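Local coordinates for galectin (Xenopus laevis, PDB 3WUC), which probably binds beta-galactosides such as lactose, as a proto-type galectin of the skin, and carries a bound glycan in this crystal, at residues B[9-14]-B[132-137]; B[22-27]-B[122-127]; B[90-95]-B[100-105]. All blocks are in the same frame, centred on the assembly; numbering follows the deposited sequence.

How the contacts relate
Contacts 1 and 2 lie in the hydrophobic core, where the two sheets of the galectin sandwich face each other; contact 3 lies within one of those sheets. The first two therefore consist of aliphatic side chains meeting across a gap of nearly 10 Å between backbones, whereas contact 3 is built on main-chain hydrogen bonds, a histidine-aspartate bond and a bridging water. Contacts 1 and 2 are neighbours, with centres about 6 Å apart, and Ile11 N lies 2.7 Å from Leu124 O. Strand 20-28 runs between strands 129-136 and 89-96 and so ties all three together. Contact 1 reaches the second subunit; contacts 2 and 3 touch the third.

Contact 1 of 3, residues B[9-14]-B[132-137]; sequences VRITNL and ISISVH
Ile11 and Ile134 meet methyl to methyl between the two sheets of the galectin beta-sandwich, near the edge where strands 7-12 and 129-136 both pair with the second subunit. From the start of 9-14, Val9 turns its side chain onto Leu126, its neighbour in the same sheet. Arg10 points to the other side of that sheet. Its NH1 reaches back to Val9 O at 3.2 Å, coming from above the carbonyl plane, while its NH2 bonds Asn127 OD1.

Ile11 then returns to the interior. Its CD1 approaches Ile134 CD1 at 3.3 Å, closer than usual for two methyl carbons, so this point of the core is tight. The two side chains extend toward each other tip to tip; in Ile134 the CG1 branch stands trans to the backbone N (chi1 173°) and carries CD1 forward, and its CG2 stays farther back, 4.1 Å from Ile11 CD1.

Past the end of the strand, Asn13 donates from ND2 to Asp8 O of the second subunit, part of an interface across which both sheets run on as antiparallel ladders. Leu14, beyond the end of the strand, leaves the backbone across the direction of the other strand, but its end comes nearer. Leu14 CD1 is the branch that touches, lying 4.3 Å from Ile134 CD1 and also 4.3 Å from Val136 CG1.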
# COMPACT_ATOMS: atom_id res chain seq x y z
N VAL B 9 0.56 10.23 16.12
CA VAL B 9 -0.63 9.42 16.25
C VAL B 9 -0.62 8.51 17.46
O VAL B 9 0.45 7.95 17.88
CB VAL B 9 -1.01 8.62 14.97
CG1 VAL B 9 -1.41 9.54 13.84
CG2 VAL B 9 0.02 7.59 14.56
N ARG B 10 -1.82 8.26 18.04
CA ARG B 10 -2.04 7.11 18.89
C ARG B 10 -3.17 6.28 18.34
O ARG B 10 -4.20 6.83 17.97
CB ARG B 10 -2.41 7.45 20.33
CG ARG B 10 -1.26 7.96 21.17
CD ARG B 10 -1.02 9.41 21.03
NE ARG B 10 0.10 9.78 21.88
CZ ARG B 10 1.40 9.63 21.62
NH1 ARG B 10 1.82 9.32 20.42
NH2 ARG B 10 2.32 9.96 22.52
N ILE B 11 -2.97 4.99 18.23
CA ILE B 11 -3.95 4.06 17.71
C ILE B 11 -4.39 3.20 18.89
O ILE B 11 -3.54 2.70 19.65
CB ILE B 11 -3.29 3.23 16.57
CG1 ILE B 11 -2.93 4.18 15.43
CG2 ILE B 11 -4.30 2.17 16.14
CD1 ILE B 11 -1.99 3.67 14.39
N THR B 12 -5.70 3.10 19.17
CA THR B 12 -6.16 2.19 20.14
C THR B 12 -7.11 1.14 19.49
O THR B 12 -7.52 1.32 18.31
CB THR B 12 -6.88 2.95 21.27
OG1 THR B 12 -7.89 3.76 20.65
CG2 THR B 12 -5.92 3.83 21.99
N ASN B 13 -7.37 0.06 20.18
CA ASN B 13 -8.14 -1.03 19.75
C ASN B 13 -7.54 -1.67 18.51
O ASN B 13 -8.28 -2.22 17.63
CB ASN B 13 -9.62 -0.69 19.43
CG ASN B 13 -10.43 -0.29 20.63
OD1 ASN B 13 -10.06 -0.61 21.75
ND2 ASN B 13 -11.47 0.45 20.42
N LEU B 14 -6.23 -1.73 18.48
CA LEU B 14 -5.54 -2.32 17.32
C LEU B 14 -5.85 -3.82 17.12
O LEU B 14 -5.94 -4.24 15.96
CB LEU B 14 -4.05 -2.06 17.41
CG LEU B 14 -3.32 -2.46 16.12
CD1 LEU B 14 -3.64 -1.58 14.91
CD2 LEU B 14 -1.80 -2.48 16.39
N ILE B 132 2.46 8.02 7.80
CA ILE B 132 2.14 7.87 6.39
C ILE B 132 1.14 6.74 6.24
O ILE B 132 0.11 6.93 5.55
CB ILE B 132 3.39 7.66 5.52
CG1 ILE B 132 4.22 8.92 5.51
CG2 ILE B 132 3.00 7.25 4.11
CD1 ILE B 132 5.61 8.67 4.98
N SER B 133 1.38 5.55 6.81
CA SER B 133 0.44 4.47 6.72
C SER B 133 0.72 3.46 7.81
O SER B 133 1.86 3.34 8.30
CB SER B 133 0.40 3.81 5.37
OG SER B 133 1.68 3.19 5.10
N ILE B 134 -0.32 2.79 8.20
CA ILE B 134 -0.26 1.65 9.07
C ILE B 134 -1.01 0.48 8.43
O ILE B 134 -2.09 0.67 7.93
CB ILE B 134 -0.78 1.94 10.48
CG1 ILE B 134 -0.84 0.69 11.28
CG2 ILE B 134 -2.19 2.50 10.42
CD1 ILE B 134 -0.98 0.97 12.76
N SER B 135 -0.37 -0.67 8.36
CA SER B 135 -1.00 -1.87 7.77
C SER B 135 -0.84 -3.07 8.62
O SER B 135 0.24 -3.27 9.21
CB SER B 135 -0.28 -2.14 6.37
OG SER B 135 -0.24 -0.94 5.58
N VAL B 136 -1.86 -3.91 8.71
CA VAL B 136 -1.77 -5.17 9.46
C VAL B 136 -1.95 -6.39 8.57
O VAL B 136 -2.72 -6.36 7.59
CB VAL B 136 -2.74 -5.20 10.69
CG1 VAL B 136 -2.42 -4.11 11.67
CG2 VAL B 136 -4.17 -5.13 10.27
N HIS B 137 -1.22 -7.47 8.87
CA HIS B 137 -1.29 -8.69 8.07
C HIS B 137 -1.30 -9.81 9.06
O HIS B 137 -0.38 -9.89 9.91
CB HIS B 137 -0.07 -8.84 7.13
CG HIS B 137 0.06 -7.81 6.03
ND1 HIS B 137 0.37 -6.48 6.28
CD2 HIS B 137 0.00 -7.93 4.68
CE1 HIS B 137 0.47 -5.83 5.13
NE2 HIS B 137 0.25 -6.68 4.15
OXT HIS B 137 -2.16 -10.68 9.06

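Contact 2 of 3, residues B[22-27]-B[122-127]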
# COMPACT_ATOMS: atom_id res chain seq x y z
N VAL B 22 2.42 -5.78 12.12
CA VAL B 22 2.05 -4.41 11.87
C VAL B 22 3.17 -3.72 11.21
O VAL B 22 4.32 -3.73 11.67
CB VAL B 22 1.43 -3.66 13.08
CG1 VAL B 22 2.38 -3.62 14.27
CG2 VAL B 22 0.94 -2.30 12.70
N GLU B 23 2.83 -2.99 10.11
CA GLU B 23 3.76 -2.21 9.33
C GLU B 23 3.44 -0.70 9.52
O GLU B 23 2.29 -0.33 9.37
CB GLU B 23 3.60 -2.54 7.84
CG GLU B 23 4.43 -1.64 6.94
CD GLU B 23 4.16 -1.90 5.44
OE1 GLU B 23 4.23 -3.13 5.05
OE2 GLU B 23 3.76 -0.87 4.75
N VAL B 24 4.42 0.10 9.90
CA VAL B 24 4.32 1.54 10.17
C VAL B 24 5.29 2.25 9.25
O VAL B 24 6.50 2.01 9.30
CB VAL B 24 4.68 1.85 11.66
CG1 VAL B 24 4.61 3.33 11.96
CG2 VAL B 24 3.84 1.03 12.60
N ARG B 25 4.74 3.09 8.40
CA ARG B 25 5.44 4.06 7.60
C ARG B 25 5.16 5.47 8.04
O ARG B 25 4.00 5.81 8.31
CB ARG B 25 5.01 3.90 6.13
CG ARG B 25 5.48 2.62 5.57
CD ARG B 25 5.06 2.46 4.08
NE ARG B 25 5.80 3.38 3.22
CZ ARG B 25 5.77 3.37 1.88
NH1 ARG B 25 5.06 2.46 1.25
NH2 ARG B 25 6.48 4.26 1.22
N GLY B 26 6.20 6.25 8.12
CA GLY B 26 6.05 7.64 8.51
C GLY B 26 7.25 8.46 8.20
O GLY B 26 8.27 7.92 7.82
N ARG B 27 7.14 9.77 8.41
CA ARG B 27 8.23 10.69 8.10
C ARG B 27 8.83 11.19 9.45
O ARG B 27 8.13 11.79 10.26
CB ARG B 27 7.80 11.89 7.26
CG ARG B 27 8.95 12.82 6.96
CD ARG B 27 8.59 13.95 5.95
NE ARG B 27 8.23 13.38 4.63
CZ ARG B 27 9.07 13.05 3.63
NH1 ARG B 27 10.40 13.27 3.67
NH2 ARG B 27 8.56 12.51 2.53
N ASN B 122 -3.03 -3.76 21.59
CA ASN B 122 -4.07 -2.85 21.22
C ASN B 122 -3.69 -1.39 21.05
O ASN B 122 -4.44 -0.54 20.52
CB ASN B 122 -5.19 -2.92 22.26
CG ASN B 122 -6.16 -4.03 22.05
OD1 ASN B 122 -6.65 -4.29 20.91
ND2 ASN B 122 -6.42 -4.77 23.11
N TYR B 123 -2.52 -0.99 21.59
CA TYR B 123 -2.03 0.31 21.56
C TYR B 123 -0.76 0.43 20.75
O TYR B 123 0.15 -0.39 20.90
CB TYR B 123 -1.70 0.79 23.01
CG TYR B 123 -1.07 2.14 23.19
CD1 TYR B 123 -1.79 3.34 23.27
CD2 TYR B 123 0.30 2.28 23.35
CE1 TYR B 123 -1.22 4.56 23.47
CE2 TYR B 123 0.90 3.50 23.53
CZ TYR B 123 0.17 4.66 23.63
OH TYR B 123 0.80 5.87 23.79
N LEU B 124 -0.79 1.42 19.85
CA LEU B 124 0.37 1.77 19.02
C LEU B 124 0.53 3.27 18.94
O LEU B 124 -0.44 4.01 18.64
CB LEU B 124 0.23 1.14 17.63
CG LEU B 124 1.45 1.21 16.68
CD1 LEU B 124 1.38 0.04 15.73
CD2 LEU B 124 1.46 2.57 15.99
N ALA B 125 1.73 3.78 19.26
CA ALA B 125 1.93 5.19 19.22
C ALA B 125 3.16 5.61 18.46
O ALA B 125 4.15 4.81 18.48
CB ALA B 125 2.07 5.77 20.65
N LEU B 126 3.08 6.79 17.86
CA LEU B 126 4.18 7.38 17.14
C LEU B 126 4.56 8.64 17.84
O LEU B 126 3.70 9.47 18.19
CB LEU B 126 3.80 7.74 15.68
CG LEU B 126 4.00 6.57 14.66
CD1 LEU B 126 3.17 5.34 14.96
CD2 LEU B 126 3.60 7.07 13.27
N ASN B 127 5.86 8.87 18.03
CA ASN B 127 6.40 10.05 18.67
C ASN B 127 7.56 10.55 17.78
O ASN B 127 8.50 9.78 17.42
CB ASN B 127 6.86 9.74 20.11
CG ASN B 127 5.69 9.39 21.07
OD1 ASN B 127 4.67 10.01 21.02
ND2 ASN B 127 5.87 8.44 21.91
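Apolar contacts carry this pairing, with four branched side chains, Val22, Val24, Leu124 and Leu126, turned toward one another. Leu124 sends its CD1 toward the other strand and touches both valines with it. Val22 meets it tip to tip, offering both methyls: Val22 CG2 is 3.9 Å and Val22 CG1 4.1 Å from Leu124 CD1. Val24 comes differently, its CG2 sliding past in the opposite direction to reach Leu124 CD1 at 4.1 Å. The other methyl of Val24 is directed at Leu126. With CG1 trans to the backbone N (chi1 179°), Val24 spreads its two methyls along the strand, one for each leucine, and CG1 faces both arms of the Leu126 fork, 3.9 Å from Leu126 CD1 and 4.1 Å from Leu126 CD2.

The valines and leucines line the inner faces of the two sheets of the galectin sandwich. Strands 22-27 and 123-127 belong to different sheets; their axes are 9.8 Å apart and inclined by 19°, running nearly parallel in direction. Ile134 touches both Val22 and Leu124, and Leu14 also packs on Leu124, continuing the apolar layer.

Charged groups occupy the outward side of strand 22-27. There Glu23 and Arg25 point away from the core, and the two form reciprocal salt bridges with Arg25 and Glu23 of the third subunit, using Glu23 OE1 and Arg25 NH2 on this chain. On the other strand, Asn127 ND2 makes a weak hydrogen bond to a bound malonic acid, which probably comes from the crystallisation liquor.

Contact 3 of 3, residues B[90-95]-B[100-105]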
# COMPACT_ATOMS: atom_id res chain seq x y z
N THR B 90 10.54 6.47 6.71
CA THR B 90 11.06 5.26 7.20
C THR B 90 9.93 4.25 7.34
O THR B 90 8.76 4.61 7.21
CB THR B 90 11.84 5.39 8.51
OG1 THR B 90 12.54 4.20 8.79
CG2 THR B 90 10.87 5.60 9.69
N MET B 91 10.26 3.02 7.47
CA MET B 91 9.29 1.92 7.64
C MET B 91 9.83 0.94 8.68
O MET B 91 10.98 0.52 8.61
CB MET B 91 9.02 1.16 6.33
CG MET B 91 8.04 0.08 6.50
SD MET B 91 7.54 -0.60 4.89
CE MET B 91 9.05 -1.31 4.37
N LEU B 92 9.00 0.59 9.68
CA LEU B 92 9.31 -0.42 10.66
C LEU B 92 8.20 -1.46 10.67
O LEU B 92 7.02 -1.07 10.62
CB LEU B 92 9.46 0.23 12.08
CG LEU B 92 10.67 1.18 12.27
CD1 LEU B 92 10.53 1.97 13.58
CD2 LEU B 92 11.90 0.32 12.38
N ILE B 93 8.54 -2.72 10.70
CA ILE B 93 7.55 -3.80 10.70
C ILE B 93 7.77 -4.60 11.99
O ILE B 93 8.89 -4.93 12.35
CB ILE B 93 7.65 -4.68 9.46
CG1 ILE B 93 7.40 -3.81 8.26
CG2 ILE B 93 6.66 -5.78 9.56
CD1 ILE B 93 7.66 -4.59 6.98
N PHE B 94 6.70 -4.90 12.72
CA PHE B 94 6.79 -5.65 13.99
C PHE B 94 6.02 -6.93 13.86
O PHE B 94 4.81 -6.88 13.65
CB PHE B 94 6.22 -4.79 15.13
CG PHE B 94 6.89 -3.45 15.31
CD1 PHE B 94 6.59 -2.36 14.58
CD2 PHE B 94 7.90 -3.35 16.26
CE1 PHE B 94 7.23 -1.13 14.70
CE2 PHE B 94 8.54 -2.08 16.44
CZ PHE B 94 8.21 -1.05 15.70
N ASP B 95 6.66 -8.06 14.00
CA ASP B 95 6.04 -9.38 13.98
C ASP B 95 5.72 -9.75 15.42
O ASP B 95 6.62 -9.82 16.23
CB ASP B 95 7.00 -10.47 13.47
CG ASP B 95 7.39 -10.34 12.09
OD1 ASP B 95 6.71 -9.56 11.38
OD2 ASP B 95 8.42 -11.03 11.72
N ILE B 100 9.02 -10.93 19.86
CA ILE B 100 8.74 -9.91 18.84
C ILE B 100 9.93 -9.83 17.94
O ILE B 100 11.09 -9.95 18.39
CB ILE B 100 8.36 -8.58 19.48
CG1 ILE B 100 7.04 -8.82 20.23
CG2 ILE B 100 8.25 -7.42 18.46
CD1 ILE B 100 6.63 -7.67 21.14
N THR B 101 9.69 -9.68 16.62
CA THR B 101 10.73 -9.38 15.71
C THR B 101 10.54 -7.93 15.16
O THR B 101 9.50 -7.67 14.55
CB THR B 101 10.85 -10.37 14.53
OG1 THR B 101 11.07 -11.72 15.04
CG2 THR B 101 12.02 -9.98 13.68
N VAL B 102 11.49 -7.05 15.39
CA VAL B 102 11.50 -5.69 14.82
C VAL B 102 12.31 -5.77 13.49
O VAL B 102 13.53 -6.04 13.53
CB VAL B 102 12.11 -4.61 15.71
CG1 VAL B 102 11.95 -3.25 15.11
CG2 VAL B 102 11.52 -4.75 17.16
N HIS B 103 11.61 -5.65 12.36
CA HIS B 103 12.23 -5.60 11.03
C HIS B 103 12.63 -4.19 10.71
O HIS B 103 11.79 -3.29 10.49
CB HIS B 103 11.30 -6.09 9.94
CG HIS B 103 10.95 -7.52 10.05
ND1 HIS B 103 11.69 -8.52 9.43
CD2 HIS B 103 10.02 -8.16 10.79
CE1 HIS B 103 11.16 -9.69 9.70
NE2 HIS B 103 10.13 -9.51 10.51
N LEU B 104 13.91 -3.93 10.68
CA LEU B 104 14.44 -2.68 10.32
C LEU B 104 14.44 -2.49 8.76
O LEU B 104 14.54 -3.54 8.07
CB LEU B 104 15.87 -2.54 10.85
CG LEU B 104 16.11 -2.74 12.39
CD1 LEU B 104 17.51 -2.59 12.74
CD2 LEU B 104 15.22 -1.73 13.12
N PRO B 105 14.47 -1.23 8.29
CA PRO B 105 14.30 -1.02 6.81
C PRO B 105 15.55 -1.38 6.05
O PRO B 105 15.44 -1.49 4.81
CB PRO B 105 13.90 0.45 6.64
CG PRO B 105 14.43 1.07 7.92
CD PRO B 105 14.34 0.04 9.02
O HOH W 1 11.14 -2.20 7.91
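His103 and Asp95 join side chains across two antiparallel strands where the backbones are regularly paired. His103 NE2 donates to Asp95 OD2 at 2.6 Å; the oxygen lies in the plane of the imidazole, whereas the nitrogen stands above the carboxylate plane. In both residues CG lies beside the backbone N, opposite the carbonyl carbon (chi1 -65° in His103, -66° in Asp95), which brings ring and carboxylate together on one face of the sheet. The side chains cross at about a right angle, their planes 60° apart. Thr101 CG2, from the residue paired with Asp95, lies over one face of the ring, offset toward its rim. A negative carboxylate so close would probably favour a protonated imidazole.

Beneath them the backbones are firmly paired. Asp95 N bonds Thr101 O at 2.9 Å, returned by Thr101 N to Asp95 O, and His103 N reaches Ile93 O at 2.8 Å. On the opposite face of the sheet, that of the sandwich core, Phe94 and Val102 lie side by side, with Phe94 CE2 3.8 Å from Val102 CG1.

Toward 90-92 the ladder opens. The strand 99-103 has ended, and a water donates to both Met91 O and His103 O, the latter also taking a weak bond from Ile93 N. Pro105 CD sits 3.4 Å from Met91 O, and Leu92 CD2 touches Leu104 CD2 at 4.0 Å as both leucines point into the core. Strands 89-96 and 99-103 thus form a beta-hairpin in the five-stranded sheet of the galectin sandwich.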